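Local coordinates for protein alpha-1,3-glucanase (PDB 6K0P) that hydrolyses alpha-1,3-glucan, as a family 87 glycoside hydrolase, and is captured here as a catalytic-domain variant with nigerose bound, at residues K210-N222 with E233-P247. The protein carries 1 engineered substitution. Numbering follows the deposited sequence.
Sequences KGIYIPAGEWTIN and EIVGAGPWYTKLVAP. With GLC (alpha-D-glucopyranose), chain D.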
ATOM      1  N   LYS A 210      17.041 -11.528  26.738  1.00 14.37           N
ATOM      2  CA  LYS A 210      17.089 -11.284  25.302  1.00 13.11           C
ATOM      3  C   LYS A 210      16.125 -10.198  24.854  1.00 13.72           C
ATOM      4  O   LYS A 210      16.309  -9.628  23.770  1.00 13.49           O
ATOM      5  CB  LYS A 210      16.721 -12.563  24.545  1.00 17.22           C
ATOM      6  CG  LYS A 210      17.706 -13.703  24.729  1.00 20.53           C
ATOM      7  CD  LYS A 210      17.754 -14.543  23.464  1.00 33.84           C
ATOM      8  CE  LYS A 210      17.665 -16.022  23.767  1.00 37.58           C
ATOM      9  NZ  LYS A 210      16.943 -16.753  22.685  1.00 32.38           N
ATOM     10  N   GLY A 211      15.097  -9.915  25.644  1.00 12.36           N
ATOM     11  CA  GLY A 211      14.118  -8.919  25.240  1.00 10.66           C
ATOM     12  C   GLY A 211      12.889  -8.988  26.112  1.00 11.64           C
ATOM     13  O   GLY A 211      12.968  -9.331  27.302  1.00 11.29           O
ATOM     14  N   ILE A 212      11.750  -8.648  25.510  1.00 10.76           N
ATOM     15  CA  ILE A 212      10.471  -8.662  26.201  1.00 10.40           C
ATOM     16  C   ILE A 212       9.467  -9.474  25.402  1.00 10.85           C
ATOM     17  O   ILE A 212       9.588  -9.629  24.181  1.00 11.83           O
ATOM     18  CB  ILE A 212       9.917  -7.248  26.488  1.00 10.68           C
ATOM     19  CG1 ILE A 212       9.511  -6.534  25.192  1.00 11.62           C
ATOM     20  CG2 ILE A 212      10.926  -6.431  27.285  1.00 11.92           C
ATOM     21  CD1 ILE A 212       8.670  -5.263  25.429  1.00 12.31           C
ATOM     22  N   TYR A 213       8.482 -10.007  26.115  1.00 10.53           N
ATOM     23  CA  TYR A 213       7.353 -10.707  25.526  1.00  9.65           C
ATOM     24  C   TYR A 213       6.095  -9.927  25.859  1.00  9.19           C
ATOM     25  O   TYR A 213       5.884  -9.541  27.016  1.00 11.25           O
ATOM     26  CB  TYR A 213       7.243 -12.121  26.103  1.00  9.95           C
ATOM     27  CG  TYR A 213       5.983 -12.850  25.701  1.00 10.93           C
ATOM     28  CD1 TYR A 213       5.793 -13.289  24.391  1.00 10.05           C
ATOM     29  CD2 TYR A 213       4.981 -13.107  26.635  1.00 12.01           C
ATOM     30  CE1 TYR A 213       4.633 -13.967  24.028  1.00 10.03           C
ATOM     31  CE2 TYR A 213       3.831 -13.794  26.279  1.00 10.90           C
ATOM     32  CZ  TYR A 213       3.663 -14.214  24.982  1.00 11.00           C
ATOM     33  OH  TYR A 213       2.510 -14.895  24.655  1.00 11.22           O
ATOM     34  N   ILE A 214       5.267  -9.688  24.847  1.00 10.55           N
ATOM     35  CA  ILE A 214       4.013  -8.970  25.031  1.00 11.76           C
ATOM     36  C   ILE A 214       2.875  -9.958  24.796  1.00 10.14           C
ATOM     37  O   ILE A 214       2.663 -10.402  23.656  1.00 10.36           O
ATOM     38  CB  ILE A 214       3.902  -7.748  24.114  1.00 10.69           C
ATOM     39  CG1 ILE A 214       5.188  -6.922  24.177  1.00  9.74           C
ATOM     40  CG2 ILE A 214       2.707  -6.896  24.524  1.00 10.88           C
ATOM     41  CD1 ILE A 214       5.164  -5.628  23.334  1.00 12.96           C
ATOM     42  N   PRO A 215       2.141 -10.344  25.832  1.00 10.78           N
ATOM     43  CA  PRO A 215       1.147 -11.412  25.697  1.00 11.62           C
ATOM     44  C   PRO A 215      -0.040 -10.976  24.854  1.00 10.68           C
ATOM     45  O   PRO A 215      -0.189  -9.815  24.465  1.00 10.94           O
ATOM     46  CB  PRO A 215       0.689 -11.666  27.138  1.00 13.27           C
ATOM     47  CG  PRO A 215       1.681 -10.992  28.012  1.00 17.40           C
ATOM     48  CD  PRO A 215       2.281  -9.868  27.217  1.00 12.22           C
ATOM     49  N   ALA A 216      -0.916 -11.944  24.592  1.00 11.36           N
ATOM     50  CA  ALA A 216      -2.203 -11.625  23.991  1.00 12.38           C
ATOM     51  C   ALA A 216      -2.909 -10.570  24.831  1.00 10.87           C
ATOM     52  O   ALA A 216      -2.846 -10.592  26.067  1.00 12.82           O
ATOM     53  CB  ALA A 216      -3.060 -12.892  23.927  1.00 13.18           C
ATOM     54  N   GLY A 217      -3.568  -9.630  24.156  1.00 11.59           N
ATOM     55  CA  GLY A 217      -4.304  -8.599  24.852  1.00 11.49           C
ATOM     56  C   GLY A 217      -4.218  -7.261  24.161  1.00 12.28           C
ATOM     57  O   GLY A 217      -3.646  -7.164  23.073  1.00 12.99           O
ATOM     58  N   GLU A 218      -4.793  -6.232  24.771  1.00 11.57           N
ATOM     59  CA  GLU A 218      -4.669  -4.865  24.294  1.00 12.14           C
ATOM     60  C   GLU A 218      -3.804  -4.099  25.277  1.00 16.15           C
ATOM     61  O   GLU A 218      -4.103  -4.065  26.477  1.00 19.25           O
ATOM     62  CB  GLU A 218      -6.032  -4.189  24.192  1.00 13.09           C
ATOM     63  CG  GLU A 218      -6.989  -4.818  23.194  1.00 12.90           C
ATOM     64  CD  GLU A 218      -8.270  -4.015  23.086  1.00 17.57           C
ATOM     65  OE1 GLU A 218      -8.257  -2.835  23.497  1.00 21.23           O
ATOM     66  OE2 GLU A 218      -9.269  -4.549  22.577  1.00 22.87           O
ATOM     67  N   TRP A 219      -2.749  -3.475  24.766  1.00 12.27           N
ATOM     68  CA  TRP A 219      -1.727  -2.844  25.593  1.00 11.87           C
ATOM     69  C   TRP A 219      -1.557  -1.414  25.114  1.00 13.70           C
ATOM     70  O   TRP A 219      -1.250  -1.187  23.939  1.00 12.92           O
ATOM     71  CB  TRP A 219      -0.415  -3.621  25.470  1.00 12.85           C
ATOM     72  CG  TRP A 219      -0.617  -5.072  25.773  1.00 10.28           C
ATOM     73  CD1 TRP A 219      -0.745  -6.097  24.875  1.00 11.95           C
ATOM     74  CD2 TRP A 219      -0.770  -5.652  27.072  1.00 11.71           C
ATOM     75  NE1 TRP A 219      -0.947  -7.279  25.543  1.00 12.03           N
ATOM     76  CE2 TRP A 219      -0.960  -7.034  26.891  1.00 12.81           C
ATOM     77  CE3 TRP A 219      -0.749  -5.136  28.371  1.00 13.68           C
ATOM     78  CZ2 TRP A 219      -1.136  -7.908  27.958  1.00 15.15           C
ATOM     79  CZ3 TRP A 219      -0.923  -6.012  29.437  1.00 15.70           C
ATOM     80  CH2 TRP A 219      -1.111  -7.378  29.221  1.00 16.66           C
ATOM     81  N   THR A 220      -1.770  -0.454  26.009  1.00 13.77           N
ATOM     82  CA  THR A 220      -1.690   0.944  25.612  1.00 12.82           C
ATOM     83  C   THR A 220      -0.265   1.296  25.212  1.00 12.91           C
ATOM     84  O   THR A 220       0.693   0.993  25.935  1.00 14.61           O
ATOM     85  CB  THR A 220      -2.128   1.839  26.769  1.00 15.08           C
ATOM     86  OG1 THR A 220      -3.536   1.684  26.977  1.00 16.77           O
ATOM     87  CG2 THR A 220      -1.826   3.314  26.460  1.00 14.91           C
ATOM     88  N   ILE A 221      -0.123   1.918  24.051  1.00 11.32           N
ATOM     89  CA  ILE A 221       1.096   2.627  23.692  1.00 12.70           C
ATOM     90  C   ILE A 221       0.727   4.106  23.602  1.00 12.39           C
ATOM     91  O   ILE A 221       0.109   4.565  22.634  1.00 13.22           O
ATOM     92  CB  ILE A 221       1.757   2.080  22.420  1.00 12.44           C
ATOM     93  CG1 ILE A 221       0.761   1.909  21.269  1.00 13.11           C
ATOM     94  CG2 ILE A 221       2.419   0.737  22.714  1.00 14.82           C
ATOM     95  CD1 ILE A 221       1.447   1.616  19.934  1.00 17.21           C
ATOM     96  N   ASN A 222       1.057   4.858  24.652  1.00 13.52           N
ATOM     97  CA  ASN A 222       0.739   6.280  24.692  1.00 12.23           C
ATOM     98  C   ASN A 222       1.980   7.146  24.555  1.00 13.78           C
ATOM     99  O   ASN A 222       1.942   8.342  24.862  1.00 16.62           O
ATOM    100  CB  ASN A 222      -0.067   6.646  25.941  1.00 15.78           C
ATOM    101  CG  ASN A 222       0.697   6.421  27.228  1.00 21.34           C
ATOM    102  OD1 ASN A 222       1.909   6.214  27.225  1.00 21.73           O
ATOM    103  ND2 ASN A 222      -0.018   6.459  28.347  1.00 26.03           N
ATOM    104  N   GLU A 233      14.966  -7.870  21.504  1.00 10.48           N
ATOM    105  CA  GLU A 233      13.885  -8.607  20.859  1.00 11.63           C
ATOM    106  C   GLU A 233      12.571  -8.216  21.520  1.00 14.82           C
ATOM    107  O   GLU A 233      12.461  -8.223  22.750  1.00 13.84           O
ATOM    108  CB  GLU A 233      14.104 -10.109  21.008  1.00 12.40           C
ATOM    109  CG  GLU A 233      15.337 -10.623  20.301  1.00 14.44           C
ATOM    110  CD  GLU A 233      15.513 -12.110  20.471  1.00 21.59           C
ATOM    111  OE1 GLU A 233      14.498 -12.836  20.452  1.00 15.07           O
ATOM    112  OE2 GLU A 233      16.672 -12.552  20.631  1.00 23.51           O
ATOM    113  N   ILE A 234      11.579  -7.860  20.707  1.00 11.50           N
ATOM    114  CA  ILE A 234      10.219  -7.615  21.169  1.00 11.49           C
ATOM    115  C   ILE A 234       9.338  -8.628  20.458  1.00 11.52           C
ATOM    116  O   ILE A 234       9.245  -8.611  19.225  1.00 11.68           O
ATOM    117  CB  ILE A 234       9.777  -6.173  20.886  1.00 13.13           C
ATOM    118  CG1 ILE A 234      10.720  -5.204  21.605  1.00 16.42           C
ATOM    119  CG2 ILE A 234       8.327  -5.943  21.331  1.00 13.11           C
ATOM    120  CD1 ILE A 234      10.390  -3.767  21.406  1.00 19.59           C
ATOM    121  N   VAL A 235       8.737  -9.536  21.222  1.00 11.21           N
ATOM    122  CA  VAL A 235       8.035 -10.695  20.677  1.00  9.93           C
ATOM    123  C   VAL A 235       6.619 -10.706  21.233  1.00 11.41           C
ATOM    124  O   VAL A 235       6.431 -10.683  22.454  1.00 10.60           O
ATOM    125  CB  VAL A 235       8.749 -12.008  21.055  1.00 10.30           C
ATOM    126  CG1 VAL A 235       8.014 -13.195  20.466  1.00 13.65           C
ATOM    127  CG2 VAL A 235      10.227 -11.981  20.609  1.00 14.03           C
ATOM    128  N   GLY A 236       5.626 -10.751  20.343  1.00 10.31           N
ATOM    129  CA  GLY A 236       4.242 -10.906  20.735  1.00 10.79           C
ATOM    130  C   GLY A 236       3.756 -12.337  20.570  1.00  9.96           C
ATOM    131  O   GLY A 236       4.517 -13.265  20.283  1.00 11.50           O
ATOM    132  N   ALA A 237       2.441 -12.495  20.719  1.00  9.94           N
ATOM    133  CA  ALA A 237       1.769 -13.784  20.623  1.00 10.26           C
ATOM    134  C   ALA A 237       1.227 -14.063  19.231  1.00 10.55           C
ATOM    135  O   ALA A 237       0.647 -15.130  19.006  1.00 11.42           O
ATOM    136  CB  ALA A 237       0.614 -13.841  21.635  1.00 10.58           C
ATOM    137  N   GLY A 238       1.411 -13.128  18.300  1.00 10.17           N
ATOM    138  CA  GLY A 238       0.804 -13.182  16.991  1.00 11.51           C
ATOM    139  C   GLY A 238      -0.019 -11.927  16.776  1.00  9.55           C
ATOM    140  O   GLY A 238      -0.593 -11.378  17.721  1.00 10.51           O
ATOM    141  N   PRO A 239      -0.087 -11.440  15.530  1.00  9.31           N
ATOM    142  CA  PRO A 239      -0.742 -10.140  15.293  1.00  9.75           C
ATOM    143  C   PRO A 239      -2.240 -10.117  15.578  1.00 10.82           C
ATOM    144  O   PRO A 239      -2.775  -9.041  15.877  1.00 12.60           O
ATOM    145  CB  PRO A 239      -0.427  -9.832  13.818  1.00 13.04           C
ATOM    146  CG  PRO A 239      -0.092 -11.153  13.208  1.00 11.95           C
ATOM    147  CD  PRO A 239       0.551 -11.975  14.315  1.00  9.95           C
ATOM    148  N   TRP A 240      -2.938 -11.250  15.484  1.00 10.31           N
ATOM    149  CA  TRP A 240      -4.347 -11.283  15.877  1.00 10.80           C
ATOM    150  C   TRP A 240      -4.533 -11.246  17.386  1.00 12.24           C
ATOM    151  O   TRP A 240      -5.663 -11.048  17.851  1.00 12.51           O
ATOM    152  CB  TRP A 240      -5.030 -12.537  15.313  1.00 11.45           C
ATOM    153  CG  TRP A 240      -5.552 -12.370  13.911  1.00 10.05           C
ATOM    154  CD1 TRP A 240      -4.902 -12.684  12.745  1.00 12.03           C
ATOM    155  CD2 TRP A 240      -6.833 -11.847  13.527  1.00 11.55           C
ATOM    156  NE1 TRP A 240      -5.710 -12.402  11.659  1.00 10.43           N
ATOM    157  CE2 TRP A 240      -6.895 -11.880  12.114  1.00  9.54           C
ATOM    158  CE3 TRP A 240      -7.934 -11.351  14.241  1.00 11.20           C
ATOM    159  CZ2 TRP A 240      -8.016 -11.437  11.403  1.00 10.60           C
ATOM    160  CZ3 TRP A 240      -9.045 -10.910  13.528  1.00 11.34           C
ATOM    161  CH2 TRP A 240      -9.077 -10.960  12.128  1.00 10.57           C
ATOM    162  N   TYR A 241      -3.468 -11.439  18.165  1.00 11.04           N
ATOM    163  CA  TYR A 241      -3.595 -11.582  19.613  1.00 10.08           C
ATOM    164  C   TYR A 241      -2.962 -10.444  20.396  1.00  9.46           C
ATOM    165  O   TYR A 241      -3.610  -9.886  21.283  1.00 11.40           O
ATOM    166  CB  TYR A 241      -2.988 -12.917  20.063  1.00 11.24           C
ATOM    167  CG  TYR A 241      -3.651 -14.107  19.432  1.00 12.48           C
ATOM    168  CD1 TYR A 241      -4.955 -14.448  19.762  1.00 15.57           C
ATOM    169  CD2 TYR A 241      -2.984 -14.873  18.486  1.00 11.67           C
ATOM    170  CE1 TYR A 241      -5.578 -15.547  19.172  1.00 15.24           C
ATOM    171  CE2 TYR A 241      -3.589 -15.961  17.894  1.00 13.42           C
ATOM    172  CZ  TYR A 241      -4.883 -16.290  18.244  1.00 14.15           C
ATOM    173  OH  TYR A 241      -5.484 -17.376  17.649  1.00 15.77           O
ATOM    174  N   THR A 242      -1.705 -10.100  20.120  1.00 10.30           N
ATOM    175  CA  THR A 242      -1.033  -9.009  20.824  1.00  9.83           C
ATOM    176  C   THR A 242      -1.329  -7.727  20.065  1.00  9.69           C
ATOM    177  O   THR A 242      -0.887  -7.566  18.924  1.00 10.67           O
ATOM    178  CB  THR A 242       0.472  -9.250  20.863  1.00 10.32           C
ATOM    179  OG1 THR A 242       0.745 -10.437  21.619  1.00 11.11           O
ATOM    180  CG2 THR A 242       1.194  -8.058  21.515  1.00 11.88           C
ATOM    181  N   LYS A 243      -2.073  -6.818  20.694  1.00  8.96           N
ATOM    182  CA  LYS A 243      -2.484  -5.562  20.074  1.00  9.06           C
ATOM    183  C   LYS A 243      -1.921  -4.406  20.883  1.00 11.26           C
ATOM    184  O   LYS A 243      -2.308  -4.213  22.043  1.00 12.11           O
ATOM    185  CB  LYS A 243      -4.013  -5.463  20.043  1.00 11.62           C
ATOM    186  CG  LYS A 243      -4.671  -6.604  19.272  1.00 12.44           C
ATOM    187  CD  LYS A 243      -6.189  -6.575  19.446  1.00 17.60           C
ATOM    188  CE  LYS A 243      -6.857  -7.747  18.734  1.00 18.69           C
ATOM    189  NZ  LYS A 243      -8.342  -7.597  18.783  1.00 25.17           N
ATOM    190  N   LEU A 244      -1.038  -3.627  20.267  1.00 10.62           N
ATOM    191  CA  LEU A 244      -0.555  -2.390  20.864  1.00 11.52           C
ATOM    192  C   LEU A 244      -1.480  -1.278  20.388  1.00 12.84           C
ATOM    193  O   LEU A 244      -1.671  -1.102  19.178  1.00 14.62           O
ATOM    194  CB  LEU A 244       0.883  -2.124  20.427  1.00 11.30           C
ATOM    195  CG  LEU A 244       1.877  -3.276  20.592  1.00 12.99           C
ATOM    196  CD1 LEU A 244       3.295  -2.789  20.250  1.00 11.87           C
ATOM    197  CD2 LEU A 244       1.828  -3.877  21.995  1.00 14.05           C
ATOM    198  N   VAL A 245      -2.083  -0.556  21.325  1.00 10.16           N
ATOM    199  CA  VAL A 245      -3.216   0.311  21.020  1.00 10.64           C
ATOM    200  C   VAL A 245      -2.886   1.740  21.437  1.00 10.71           C
ATOM    201  O   VAL A 245      -2.688   2.016  22.627  1.00 12.05           O
ATOM    202  CB  VAL A 245      -4.502  -0.187  21.704  1.00 11.45           C
ATOM    203  CG1 VAL A 245      -5.676   0.709  21.354  1.00 11.06           C
ATOM    204  CG2 VAL A 245      -4.801  -1.631  21.292  1.00 12.11           C
ATOM    205  N   ALA A 246      -2.857   2.651  20.464  1.00 10.77           N
ATOM    206  CA  ALA A 246      -2.771   4.068  20.793  1.00 11.17           C
ATOM    207  C   ALA A 246      -4.070   4.493  21.478  1.00 11.53           C
ATOM    208  O   ALA A 246      -5.135   3.946  21.189  1.00 13.03           O
ATOM    209  CB  ALA A 246      -2.585   4.890  19.515  1.00 11.17           C
ATOM    210  N   PRO A 247      -4.016   5.470  22.407  1.00 12.03           N
ATOM    211  CA  PRO A 247      -5.240   5.858  23.127  1.00 13.07           C
ATOM    212  C   PRO A 247      -6.333   6.290  22.171  1.00 14.06           C
ATOM    213  O   PRO A 247      -6.188   7.301  21.480  1.00 12.92           O
ATOM    214  CB  PRO A 247      -4.774   7.022  24.013  1.00 13.81           C
ATOM    215  CG  PRO A 247      -3.304   6.771  24.199  1.00 17.37           C
ATOM    216  CD  PRO A 247      -2.837   6.213  22.881  1.00 15.80           C
TER
HETATM  217  C1  GLC D   1     -10.380  -4.122  19.314  1.00 23.91           C
HETATM  218  C2  GLC D   1     -10.941  -2.809  18.807  1.00 24.29           C
HETATM  219  C3  GLC D   1     -12.350  -2.874  18.203  1.00 21.51           C
HETATM  220  C4  GLC D   1     -12.440  -4.092  17.341  1.00 21.82           C
HETATM  221  C5  GLC D   1     -12.143  -5.283  18.202  1.00 21.95           C
HETATM  222  C6  GLC D   1     -12.354  -6.603  17.472  1.00 20.77           C
HETATM  223  O1  GLC D   1     -10.876  -4.374  20.543  1.00 21.72           O
HETATM  224  O2  GLC D   1     -10.849  -1.857  19.834  1.00 23.33           O
HETATM  225  O3  GLC D   1     -12.485  -1.831  17.276  1.00 19.87           O
HETATM  226  O4  GLC D   1     -13.742  -4.195  16.844  1.00 19.15           O
HETATM  227  O5  GLC D   1     -10.780  -5.194  18.493  1.00 23.97           O
HETATM  228  O6  GLC D   1     -11.580  -6.745  16.307  1.00 20.69           O
HETATM  229  O   HOH W   1      16.765 -15.360  20.120  1.00 35.55           O
HETATM  230  O   HOH W   2      -9.291  -7.028  21.409  1.00 19.07           O
HETATM  231  O   HOH W   3      -4.835   2.651  24.502  1.00 18.15           O
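Thr242 holds OG1 anti to its carbonyl carbon (chi1 -64°), which turns the hydroxyl onto Ile214 O at 2.8 Å and lays CG2 against Ile214 CG2, 3.6 Å away, the two side chains meeting at about a right angle. The same OG1 accepts a hydrogen bond from the backbone N-H of Ala237, so one buried hydroxyl ties the turn at 236-241 to the bend at 214-217. A valine here would probably leave both Ile214 O and the Ala237 N-H without this mate and let the corner work loose. On the inner side Ile214 CD1 bridges Ile234 CG2 (3.8 Å) and Leu244 CD2, while Ile221 CD1 abuts Leu244 CB. These are two successive coils of the right-handed parallel beta-helix expected of this pectate-lyase-like domain: 211-214 pairs in parallel with 233-236, then both segments turn and 217-220 pairs with 242-245, their axes 27° apart. Helix 196-204 covers Ile212 and Ile221 at the end of the core. On the outer face Glu218 and Lys243 run out extended beyond CG toward a glucose unit; its O1 donates to Glu218 OE2 at 2.6 Å, and Lys243 NZ reaches O5 weakly. A water donating to Glu218 OE2 and accepting from Lys243 NZ links these two atoms across 5.0 Å. Farther back along the coils, Lys210 and Glu233 lie side by side and share another water, with Glu233 OE1 also bonded to Tyr187.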